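Local structure of penaeus monodon metallodensovirus major capsid protein (Penaeus monodon metallodensovirus, 6WH7) at residues V87-C92 / Y234-V239; S111-C116 / I297-R302; G227-S232 / S324-S329. The protein forms the 60-subunit icosahedral capsid of a shrimp densovirus, a shell that probably encloses and protects the viral genome. All blocks are in the same frame, centred on the assembly; numbering follows the deposited sequence.

Contact 1: V87-C92 / Y234-V239; sequences VMRFYC and YGNAYV
Val-87 and Tyr-238 bring their backbones together in a single beta bridge, with the two CA atoms 4.1 Å apart. The CB atoms of both residues point away from the facing segment. Val-87 CG2 still lies 4.2 Å from Tyr-238 CD1, meeting the ring obliquely. Met-88 N then donates to Ala-237 O at 3.0 Å. This bond is fairly straight (157°) and lies in the carbonyl plane, and it ties the start of the weakly bonded helix of about 88-92 to the loop. Met-88 CB packs on Tyr-234 CD1 at 3.6 Å. The chain bends at chi2 (-67°), which places SD 3.8 Å from Val-239 CB, and the two side chains cross at about a right angle. Arg-89 CB touches Tyr-234 CE1. Its guanidinium runs alongside Asn-236, whose CB lies at the guanidinium edge, 3.3 Å from NH2. The charge itself is paired with Glu-93, which also bonds Tyr-234 OH. Cys-92 closes the contact with a sulfur-aromatic approach. Its SG is 3.9 Å from the Tyr-234 ring centroid and oblique to the ring (39° off the normal). Tyr-234 is thus flanked by Met-88, Arg-89 and Cys-92, and Tyr-110 meets its ring edge-to-face. Met-88 and Tyr-91 pack against Ile-297. Helix 88-92 thus lies between loop 234-239 and the antiparallel jelly-roll sheet that includes strands 59-75, 118-135 and 287-302.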
loop_
_atom_site.group_PDB
_atom_site.type_symbol
_atom_site.label_atom_id
_atom_site.label_comp_id
_atom_site.label_asym_id
_atom_site.label_seq_id
_atom_site.Cartn_x
_atom_site.Cartn_y
_atom_site.Cartn_z
ATOM N N VAL A 87 -51.909 33.050 -76.321
ATOM C CA VAL A 87 -53.041 32.473 -77.024
ATOM C C VAL A 87 -52.971 30.960 -76.883
ATOM O O VAL A 87 -51.905 30.365 -77.067
ATOM C CB VAL A 87 -53.032 32.894 -78.502
ATOM C CG1 VAL A 87 -54.219 32.325 -79.230
ATOM C CG2 VAL A 87 -52.991 34.390 -78.608
ATOM N N MET A 88 -54.099 30.338 -76.536
ATOM C CA MET A 88 -54.150 28.881 -76.462
ATOM C C MET A 88 -53.795 28.251 -77.796
ATOM O O MET A 88 -53.083 27.246 -77.848
ATOM C CB MET A 88 -55.537 28.423 -76.018
ATOM C CG MET A 88 -55.871 28.678 -74.577
ATOM S SD MET A 88 -54.877 27.707 -73.450
ATOM C CE MET A 88 -55.492 26.073 -73.822
ATOM N N ARG A 89 -54.279 28.836 -78.887
ATOM C CA ARG A 89 -54.049 28.295 -80.218
ATOM C C ARG A 89 -52.574 28.219 -80.567
ATOM O O ARG A 89 -52.190 27.448 -81.450
ATOM C CB ARG A 89 -54.787 29.162 -81.223
ATOM C CG ARG A 89 -54.777 28.654 -82.613
ATOM C CD ARG A 89 -55.480 29.624 -83.491
ATOM N NE ARG A 89 -56.888 29.750 -83.143
ATOM C CZ ARG A 89 -57.839 28.986 -83.657
ATOM N NH1 ARG A 89 -57.528 28.060 -84.549
ATOM N NH2 ARG A 89 -59.098 29.156 -83.295
ATOM N N PHE A 90 -51.743 28.992 -79.880
ATOM C CA PHE A 90 -50.317 29.021 -80.164
ATOM C C PHE A 90 -49.651 27.708 -79.784
ATOM O O PHE A 90 -48.792 27.206 -80.512
ATOM C CB PHE A 90 -49.710 30.203 -79.413
ATOM C CG PHE A 90 -48.233 30.364 -79.576
ATOM C CD1 PHE A 90 -47.704 30.877 -80.739
ATOM C CD2 PHE A 90 -47.380 30.088 -78.531
ATOM C CE1 PHE A 90 -46.356 31.052 -80.872
ATOM C CE2 PHE A 90 -46.037 30.267 -78.661
ATOM C CZ PHE A 90 -45.524 30.749 -79.831
ATOM N N TYR A 91 -50.016 27.154 -78.635
ATOM C CA TYR A 91 -49.355 25.976 -78.094
ATOM C C TYR A 91 -49.903 24.656 -78.615
ATOM O O TYR A 91 -49.136 23.751 -78.949
ATOM C CB TYR A 91 -49.457 26.016 -76.581
ATOM C CG TYR A 91 -48.774 27.205 -76.007
ATOM C CD1 TYR A 91 -47.436 27.161 -75.683
ATOM C CD2 TYR A 91 -49.457 28.387 -75.813
ATOM C CE1 TYR A 91 -46.807 28.246 -75.165
ATOM C CE2 TYR A 91 -48.834 29.474 -75.295
ATOM C CZ TYR A 91 -47.507 29.401 -74.969
ATOM O OH TYR A 91 -46.865 30.490 -74.446
ATOM N N CYS A 92 -51.219 24.511 -78.646
ATOM C CA CYS A 92 -51.853 23.233 -78.925
ATOM C C CYS A 92 -52.321 23.091 -80.361
ATOM O O CYS A 92 -52.954 22.090 -80.698
ATOM C CB CYS A 92 -53.005 22.999 -77.948
ATOM S SG CYS A 92 -54.057 24.398 -77.693
ATOM N N TYR A 234 -60.939 25.484 -76.669
ATOM C CA TYR A 234 -60.496 26.843 -76.382
ATOM C C TYR A 234 -61.007 27.821 -77.429
ATOM O O TYR A 234 -61.519 28.888 -77.081
ATOM C CB TYR A 234 -58.974 26.894 -76.244
ATOM C CG TYR A 234 -58.208 26.405 -77.438
ATOM C CD1 TYR A 234 -57.855 27.262 -78.462
ATOM C CD2 TYR A 234 -57.820 25.089 -77.531
ATOM C CE1 TYR A 234 -57.160 26.812 -79.547
ATOM C CE2 TYR A 234 -57.135 24.631 -78.613
ATOM C CZ TYR A 234 -56.796 25.493 -79.615
ATOM O OH TYR A 234 -56.095 25.031 -80.700
ATOM N N GLY A 235 -60.909 27.473 -78.707
ATOM C CA GLY A 235 -61.581 28.258 -79.721
ATOM C C GLY A 235 -61.095 29.685 -79.844
ATOM O O GLY A 235 -61.865 30.614 -79.594
ATOM N N ASN A 236 -59.818 29.859 -80.175
ATOM C CA ASN A 236 -59.137 31.160 -80.244
ATOM C C ASN A 236 -59.415 32.006 -79.003
ATOM O O ASN A 236 -59.761 33.182 -79.067
ATOM C CB ASN A 236 -59.425 31.914 -81.561
ATOM C CG ASN A 236 -60.871 32.337 -81.753
ATOM O OD1 ASN A 236 -61.552 32.769 -80.836
ATOM N ND2 ASN A 236 -61.334 32.233 -82.987
ATOM N N ALA A 237 -59.199 31.384 -77.857
ATOM C CA ALA A 237 -59.167 32.042 -76.568
ATOM C C ALA A 237 -57.725 32.253 -76.142
ATOM O O ALA A 237 -56.837 31.477 -76.497
ATOM C CB ALA A 237 -59.894 31.210 -75.514
ATOM N N TYR A 238 -57.491 33.327 -75.399
ATOM C CA TYR A 238 -56.227 33.455 -74.700
ATOM C C TYR A 238 -56.114 32.342 -73.673
ATOM O O TYR A 238 -57.106 31.720 -73.293
ATOM C CB TYR A 238 -56.122 34.799 -73.989
ATOM C CG TYR A 238 -56.107 36.007 -74.879
ATOM C CD1 TYR A 238 -54.932 36.450 -75.452
ATOM C CD2 TYR A 238 -57.256 36.733 -75.107
ATOM C CE1 TYR A 238 -54.908 37.558 -76.246
ATOM C CE2 TYR A 238 -57.237 37.845 -75.900
ATOM C CZ TYR A 238 -56.059 38.252 -76.469
ATOM O OH TYR A 238 -56.032 39.360 -77.270
ATOM N N VAL A 239 -54.892 32.074 -73.227
ATOM C CA VAL A 239 -54.759 31.087 -72.165
ATOM C C VAL A 239 -55.437 31.763 -70.984
ATOM O O VAL A 239 -55.434 32.999 -70.911
ATOM C CB VAL A 239 -53.303 30.720 -71.839
ATOM C CG1 VAL A 239 -52.422 30.690 -73.081
ATOM C CG2 VAL A 239 -52.775 31.527 -70.695
#

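Contact 2: S111-C116 / I297-R302; sequences SMLLAC and IEFEFR
The Phe-299 ring carries Leu-113 CD1 over one face, and the Phe-301 ring is approached obliquely by Leu-113 CD2, Cys-116 SG and Met-112 CE. The Phe-301 ring also meets Tyr-60 of strand 59-75, with the planes turned about 20° apart. This is a helix-on-sheet contact of the viral jelly roll. Strand 287-302 lies between strands 59-75 and 118-135, consistent with the BIDG sheet of parvovirus capsid proteins. Helix 108-113 lies against it. Leu-113 supplies most of the helix's share. Its chi2 of 173° sets CD1 over Phe-299, and the other methyl, CD2, meets Phe-301. CD1 makes a CH-pi contact, 3.5 Å from the Phe-299 centroid and 20° off the normal, displaced toward CG. CD2 touches Phe-301 CD2 at 3.5 Å, and the Leu-113 and Phe-301 side chains cross at about a right angle. Cys-116 adds a sulfur-aromatic contact, with SG 4.2 Å from the Phe-301 centroid. Met-112 CE comes only as near as 4.5 Å to Phe-301 CZ. No hydrogen bond joins the two segments, so apolar side chains carry the contact. The contact also borders a neighbouring subunit, whose Met-112 packs on Phe-301 and Cys-116, whose Cys-116 packs on Met-112 and whose Ala-115 packs on Ala-115, a reciprocal pairing consistent with a twofold axis of the capsid. Where the loop draws in to the strand, Cys-116 CB rests 3.5 Å from the backbone oxygen O of Arg-302.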
loop_
_atom_site.group_PDB
_atom_site.type_symbol
_atom_site.label_atom_id
_atom_site.label_comp_id
_atom_site.label_asym_id
_atom_site.label_seq_id
_atom_site.Cartn_x
_atom_site.Cartn_y
_atom_site.Cartn_z
ATOM N N SER A 111 -57.738 16.886 -79.351
ATOM C CA SER A 111 -59.006 16.317 -79.786
ATOM C C SER A 111 -59.486 15.239 -78.838
ATOM O O SER A 111 -60.685 14.950 -78.789
ATOM C CB SER A 111 -58.865 15.748 -81.192
ATOM O OG SER A 111 -58.556 16.777 -82.114
ATOM N N MET A 112 -58.570 14.632 -78.097
ATOM C CA MET A 112 -58.930 13.685 -77.059
ATOM C C MET A 112 -59.378 14.372 -75.779
ATOM O O MET A 112 -60.333 13.924 -75.138
ATOM C CB MET A 112 -57.751 12.777 -76.775
ATOM C CG MET A 112 -57.959 12.014 -75.535
ATOM S SD MET A 112 -56.760 10.740 -75.313
ATOM C CE MET A 112 -57.111 10.387 -73.608
ATOM N N LEU A 113 -58.696 15.447 -75.379
ATOM C CA LEU A 113 -59.128 16.217 -74.220
ATOM C C LEU A 113 -60.581 16.638 -74.325
ATOM O O LEU A 113 -61.232 16.846 -73.299
ATOM C CB LEU A 113 -58.261 17.456 -74.060
ATOM C CG LEU A 113 -56.796 17.220 -73.741
ATOM C CD1 LEU A 113 -56.063 18.523 -73.784
ATOM C CD2 LEU A 113 -56.669 16.592 -72.391
ATOM N N LEU A 114 -61.094 16.778 -75.539
ATOM C CA LEU A 114 -62.491 17.097 -75.747
ATOM C C LEU A 114 -63.395 15.893 -75.563
ATOM O O LEU A 114 -64.611 16.066 -75.439
ATOM C CB LEU A 114 -62.670 17.687 -77.140
ATOM C CG LEU A 114 -61.844 18.953 -77.336
ATOM C CD1 LEU A 114 -62.025 19.486 -78.733
ATOM C CD2 LEU A 114 -62.202 19.990 -76.297
ATOM N N ALA A 115 -62.838 14.687 -75.551
ATOM C CA ALA A 115 -63.575 13.491 -75.175
ATOM C C ALA A 115 -63.546 13.239 -73.677
ATOM O O ALA A 115 -64.265 12.361 -73.197
ATOM C CB ALA A 115 -63.013 12.274 -75.909
ATOM N N CYS A 116 -62.717 13.966 -72.944
ATOM C CA CYS A 116 -62.716 13.934 -71.496
ATOM C C CYS A 116 -63.917 14.696 -70.961
ATOM O O CYS A 116 -64.572 15.453 -71.678
ATOM C CB CYS A 116 -61.439 14.556 -70.953
ATOM S SG CYS A 116 -59.958 13.799 -71.573
ATOM N N ILE A 297 -47.540 22.939 -73.938
ATOM C CA ILE A 297 -48.667 23.216 -73.063
ATOM C C ILE A 297 -49.019 21.925 -72.348
ATOM O O ILE A 297 -49.183 20.883 -72.986
ATOM C CB ILE A 297 -49.869 23.783 -73.839
ATOM C CG1 ILE A 297 -51.007 24.119 -72.886
ATOM C CG2 ILE A 297 -50.304 22.846 -74.947
ATOM C CD1 ILE A 297 -52.063 24.951 -73.508
ATOM N N GLU A 298 -49.102 21.984 -71.030
ATOM C CA GLU A 298 -49.309 20.808 -70.199
ATOM C C GLU A 298 -50.752 20.798 -69.732
ATOM O O GLU A 298 -51.134 21.614 -68.903
ATOM C CB GLU A 298 -48.368 20.821 -69.003
ATOM C CG GLU A 298 -46.911 20.737 -69.347
ATOM C CD GLU A 298 -46.037 20.793 -68.119
ATOM O OE1 GLU A 298 -46.576 21.052 -67.025
ATOM O OE2 GLU A 298 -44.813 20.584 -68.241
ATOM N N PHE A 299 -51.544 19.858 -70.218
ATOM C CA PHE A 299 -52.938 19.782 -69.816
ATOM C C PHE A 299 -53.153 18.807 -68.675
ATOM O O PHE A 299 -52.490 17.775 -68.584
ATOM C CB PHE A 299 -53.820 19.374 -70.986
ATOM C CG PHE A 299 -53.990 20.433 -72.011
ATOM C CD1 PHE A 299 -54.986 21.372 -71.882
ATOM C CD2 PHE A 299 -53.168 20.483 -73.110
ATOM C CE1 PHE A 299 -55.157 22.335 -72.825
ATOM C CE2 PHE A 299 -53.341 21.445 -74.052
ATOM C CZ PHE A 299 -54.336 22.373 -73.911
ATOM N N GLU A 300 -54.075 19.154 -67.794
ATOM C CA GLU A 300 -54.696 18.199 -66.896
ATOM C C GLU A 300 -56.080 17.879 -67.422
ATOM O O GLU A 300 -56.816 18.774 -67.832
ATOM C CB GLU A 300 -54.808 18.743 -65.476
ATOM C CG GLU A 300 -53.504 18.878 -64.760
ATOM C CD GLU A 300 -53.669 19.497 -63.398
ATOM O OE1 GLU A 300 -54.772 19.991 -63.100
ATOM O OE2 GLU A 300 -52.694 19.490 -62.622
ATOM N N PHE A 301 -56.431 16.604 -67.423
ATOM C CA PHE A 301 -57.781 16.229 -67.785
ATOM C C PHE A 301 -58.331 15.262 -66.757
ATOM O O PHE A 301 -57.619 14.738 -65.901
ATOM C CB PHE A 301 -57.860 15.645 -69.197
ATOM C CG PHE A 301 -57.036 14.419 -69.409
ATOM C CD1 PHE A 301 -57.586 13.167 -69.255
ATOM C CD2 PHE A 301 -55.712 14.518 -69.780
ATOM C CE1 PHE A 301 -56.836 12.048 -69.471
ATOM C CE2 PHE A 301 -54.958 13.399 -69.989
ATOM C CZ PHE A 301 -55.517 12.165 -69.842
ATOM N N ARG A 302 -59.635 15.061 -66.846
ATOM C CA ARG A 302 -60.385 14.347 -65.836
ATOM C C ARG A 302 -61.498 13.588 -66.536
ATOM O O ARG A 302 -62.029 14.042 -67.549
ATOM C CB ARG A 302 -60.892 15.333 -64.784
ATOM C CG ARG A 302 -61.846 14.780 -63.805
ATOM C CD ARG A 302 -62.202 15.796 -62.754
ATOM N NE ARG A 302 -61.206 15.891 -61.700
ATOM C CZ ARG A 302 -61.287 16.737 -60.684
ATOM N NH1 ARG A 302 -62.294 17.584 -60.610
ATOM N NH2 ARG A 302 -60.360 16.743 -59.748
#

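Contact 3: G227-S232 / S324-S329; sequences GFWFGS and SLWIQS
Trp-229 N donates to Trp-326 O at 2.6 Å, with the donor nearly in line with the C=O bond (169°). Gln-328 N in turn donates to Trp-229 O at 2.9 Å. Here the donor stands above the carbonyl plane and the bond is more bent (136° at the hydrogen). A weak bond from Gly-231 N to Gln-328 O continues the pairing, and the CA of Phe-230 makes a CA-H...O contact with that same Gln-328 O. Strands 229-230 and 327-328 therefore form a small parallel two-stranded sheet. Trp-229 and Ile-327 are on one face, and Phe-230 and Gln-328 on the other.

Beside Trp-229 and Ile-327, the two tryptophans make a T-shaped pair. The edge of the Trp-326 six-membered ring faces the Trp-229 five-membered ring, with centroids 5.2 Å apart and planes at 84°. Trp-326 CE3 is 3.4 Å from Trp-229 CD1. Beside the pair, Ile-327 CD1 packs on Trp-229 CB at 3.8 Å. The Trp-229 ring also has a cation-pi partner in Arg-120 of strand 118-135.

Near Gln-328, Phe-228 CD1 lies 3.4 Å from Gln-328 CG, and those two side chains cross at about a right angle. The amide beyond is bound weakly: NE2 to Ser-324 O, and OE1 to Thr-251 OG1. Phe-230 stacks on Tyr-330, and its edge meets the Ser-329 carbonyl O, 3.4 Å from CE1.

The backbone bonds pair two distant chain pieces in parallel, while Trp-229 and Trp-326 pack on Ala-118 of strand 118-135 and Arg-302 of strand 287-302. The chemistry is thus that of a buried contact in which a few backbone bonds combine with mostly aromatic packing.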
loop_
_atom_site.group_PDB
_atom_site.type_symbol
_atom_site.label_atom_id
_atom_site.label_comp_id
_atom_site.label_asym_id
_atom_site.label_seq_id
_atom_site.Cartn_x
_atom_site.Cartn_y
_atom_site.Cartn_z
ATOM N N GLY A 227 -58.903 27.210 -60.250
ATOM C CA GLY A 227 -59.726 26.406 -59.383
ATOM C C GLY A 227 -60.804 25.643 -60.098
ATOM O O GLY A 227 -61.634 24.993 -59.461
ATOM N N PHE A 228 -60.815 25.706 -61.422
ATOM C CA PHE A 228 -61.897 25.174 -62.224
ATOM C C PHE A 228 -61.305 24.508 -63.451
ATOM O O PHE A 228 -60.108 24.598 -63.716
ATOM C CB PHE A 228 -62.883 26.268 -62.621
ATOM C CG PHE A 228 -62.285 27.327 -63.479
ATOM C CD1 PHE A 228 -62.388 27.263 -64.846
ATOM C CD2 PHE A 228 -61.589 28.366 -62.921
ATOM C CE1 PHE A 228 -61.844 28.228 -65.623
ATOM C CE2 PHE A 228 -61.035 29.328 -63.703
ATOM C CZ PHE A 228 -61.162 29.257 -65.056
ATOM N N TRP A 229 -62.160 23.831 -64.194
ATOM C CA TRP A 229 -61.791 23.081 -65.378
ATOM C C TRP A 229 -62.522 23.660 -66.578
ATOM O O TRP A 229 -63.311 24.593 -66.457
ATOM C CB TRP A 229 -62.140 21.612 -65.175
ATOM C CG TRP A 229 -61.351 20.986 -64.099
ATOM C CD1 TRP A 229 -61.548 21.128 -62.768
ATOM C CD2 TRP A 229 -60.305 20.033 -64.248
ATOM N NE1 TRP A 229 -60.649 20.375 -62.073
ATOM C CE2 TRP A 229 -59.880 19.681 -62.962
ATOM C CE3 TRP A 229 -59.673 19.456 -65.344
ATOM C CZ2 TRP A 229 -58.856 18.782 -62.742
ATOM C CZ3 TRP A 229 -58.662 18.570 -65.124
ATOM C CH2 TRP A 229 -58.260 18.238 -63.837
ATOM N N PHE A 230 -62.259 23.098 -67.747
ATOM C CA PHE A 230 -62.936 23.490 -68.971
ATOM C C PHE A 230 -63.560 22.266 -69.614
ATOM O O PHE A 230 -62.978 21.182 -69.594
ATOM C CB PHE A 230 -61.985 24.161 -69.951
ATOM C CG PHE A 230 -61.422 25.447 -69.454
ATOM C CD1 PHE A 230 -62.160 26.603 -69.520
ATOM C CD2 PHE A 230 -60.152 25.504 -68.935
ATOM C CE1 PHE A 230 -61.650 27.779 -69.065
ATOM C CE2 PHE A 230 -59.640 26.684 -68.484
ATOM C CZ PHE A 230 -60.387 27.821 -68.554
ATOM N N GLY A 231 -64.756 22.438 -70.156
ATOM C CA GLY A 231 -65.440 21.339 -70.795
ATOM C C GLY A 231 -65.530 21.429 -72.300
ATOM O O GLY A 231 -66.054 20.517 -72.941
ATOM N N SER A 232 -65.031 22.512 -72.881
ATOM C CA SER A 232 -65.188 22.760 -74.304
ATOM C C SER A 232 -63.834 23.099 -74.908
ATOM O O SER A 232 -62.811 23.115 -74.223
ATOM C CB SER A 232 -66.197 23.884 -74.555
ATOM O OG SER A 232 -66.331 24.140 -75.940
ATOM N N SER A 324 -71.419 22.948 -63.400
ATOM C CA SER A 324 -71.273 24.391 -63.497
ATOM C C SER A 324 -70.437 24.968 -62.370
ATOM O O SER A 324 -70.015 26.121 -62.462
ATOM C CB SER A 324 -72.642 25.050 -63.498
ATOM O OG SER A 324 -73.312 24.808 -62.278
ATOM N N LEU A 325 -70.194 24.203 -61.313
ATOM C CA LEU A 325 -69.331 24.667 -60.239
ATOM C C LEU A 325 -67.860 24.519 -60.587
ATOM O O LEU A 325 -67.054 25.374 -60.225
ATOM C CB LEU A 325 -69.654 23.915 -58.953
ATOM C CG LEU A 325 -70.658 24.529 -57.982
ATOM C CD1 LEU A 325 -71.943 24.813 -58.665
ATOM C CD2 LEU A 325 -70.902 23.562 -56.852
ATOM N N TRP A 326 -67.458 23.400 -61.174
ATOM C CA TRP A 326 -66.070 23.240 -61.565
ATOM C C TRP A 326 -65.797 23.258 -63.068
ATOM O O TRP A 326 -64.626 23.281 -63.451
ATOM C CB TRP A 326 -65.524 21.961 -60.921
ATOM C CG TRP A 326 -66.240 20.749 -61.316
ATOM C CD1 TRP A 326 -67.477 20.368 -60.927
ATOM C CD2 TRP A 326 -65.727 19.696 -62.118
ATOM N NE1 TRP A 326 -67.794 19.163 -61.484
ATOM C CE2 TRP A 326 -66.727 18.725 -62.217
ATOM C CE3 TRP A 326 -64.516 19.486 -62.774
ATOM C CZ2 TRP A 326 -66.560 17.568 -62.948
ATOM C CZ3 TRP A 326 -64.353 18.346 -63.494
ATOM C CH2 TRP A 326 -65.366 17.397 -63.582
ATOM N N ILE A 327 -66.811 23.285 -63.933
ATOM C CA ILE A 327 -66.607 23.247 -65.383
ATOM C C ILE A 327 -66.990 24.595 -65.966
ATOM O O ILE A 327 -68.094 25.088 -65.719
ATOM C CB ILE A 327 -67.426 22.143 -66.070
ATOM C CG1 ILE A 327 -67.104 20.785 -65.495
ATOM C CG2 ILE A 327 -67.069 22.083 -67.531
ATOM C CD1 ILE A 327 -65.742 20.440 -65.751
ATOM N N GLN A 328 -66.101 25.171 -66.768
ATOM C CA GLN A 328 -66.303 26.525 -67.253
ATOM C C GLN A 328 -65.964 26.604 -68.730
ATOM O O GLN A 328 -65.211 25.785 -69.256
ATOM C CB GLN A 328 -65.451 27.515 -66.461
ATOM C CG GLN A 328 -65.774 27.503 -64.986
ATOM C CD GLN A 328 -67.199 27.867 -64.720
ATOM O OE1 GLN A 328 -67.692 28.855 -65.235
ATOM N NE2 GLN A 328 -67.892 27.039 -63.961
ATOM N N SER A 329 -66.564 27.575 -69.404
ATOM C CA SER A 329 -66.138 27.936 -70.742
ATOM C C SER A 329 -64.897 28.818 -70.673
ATOM O O SER A 329 -64.587 29.416 -69.643
ATOM C CB SER A 329 -67.273 28.625 -71.499
ATOM O OG SER A 329 -67.682 29.819 -70.866
#

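Overall arrangement
The three contacts interlock along the chain. Segments 87-92, 111-116 and 227-232 come first, and their partners 234-239, 297-302 and 324-329 follow in the same order. Centres of contacts 1 and 2 are about 14 Å apart, those of 2 and 3 about 13 Å, and those of 1 and 3 about 16 Å. Strand 287-302 links them. Phe-299 of contact 2 touches Met-88 of contact 1, and Phe-301 and Arg-302 of contact 2 touch Trp-229 of contact 3. Contacts 1 and 3 adjoin only in sequence, through 227-239. Contact 1 is near the chain centre, whereas contacts 2 and 3 reach subunit interfaces of the capsid.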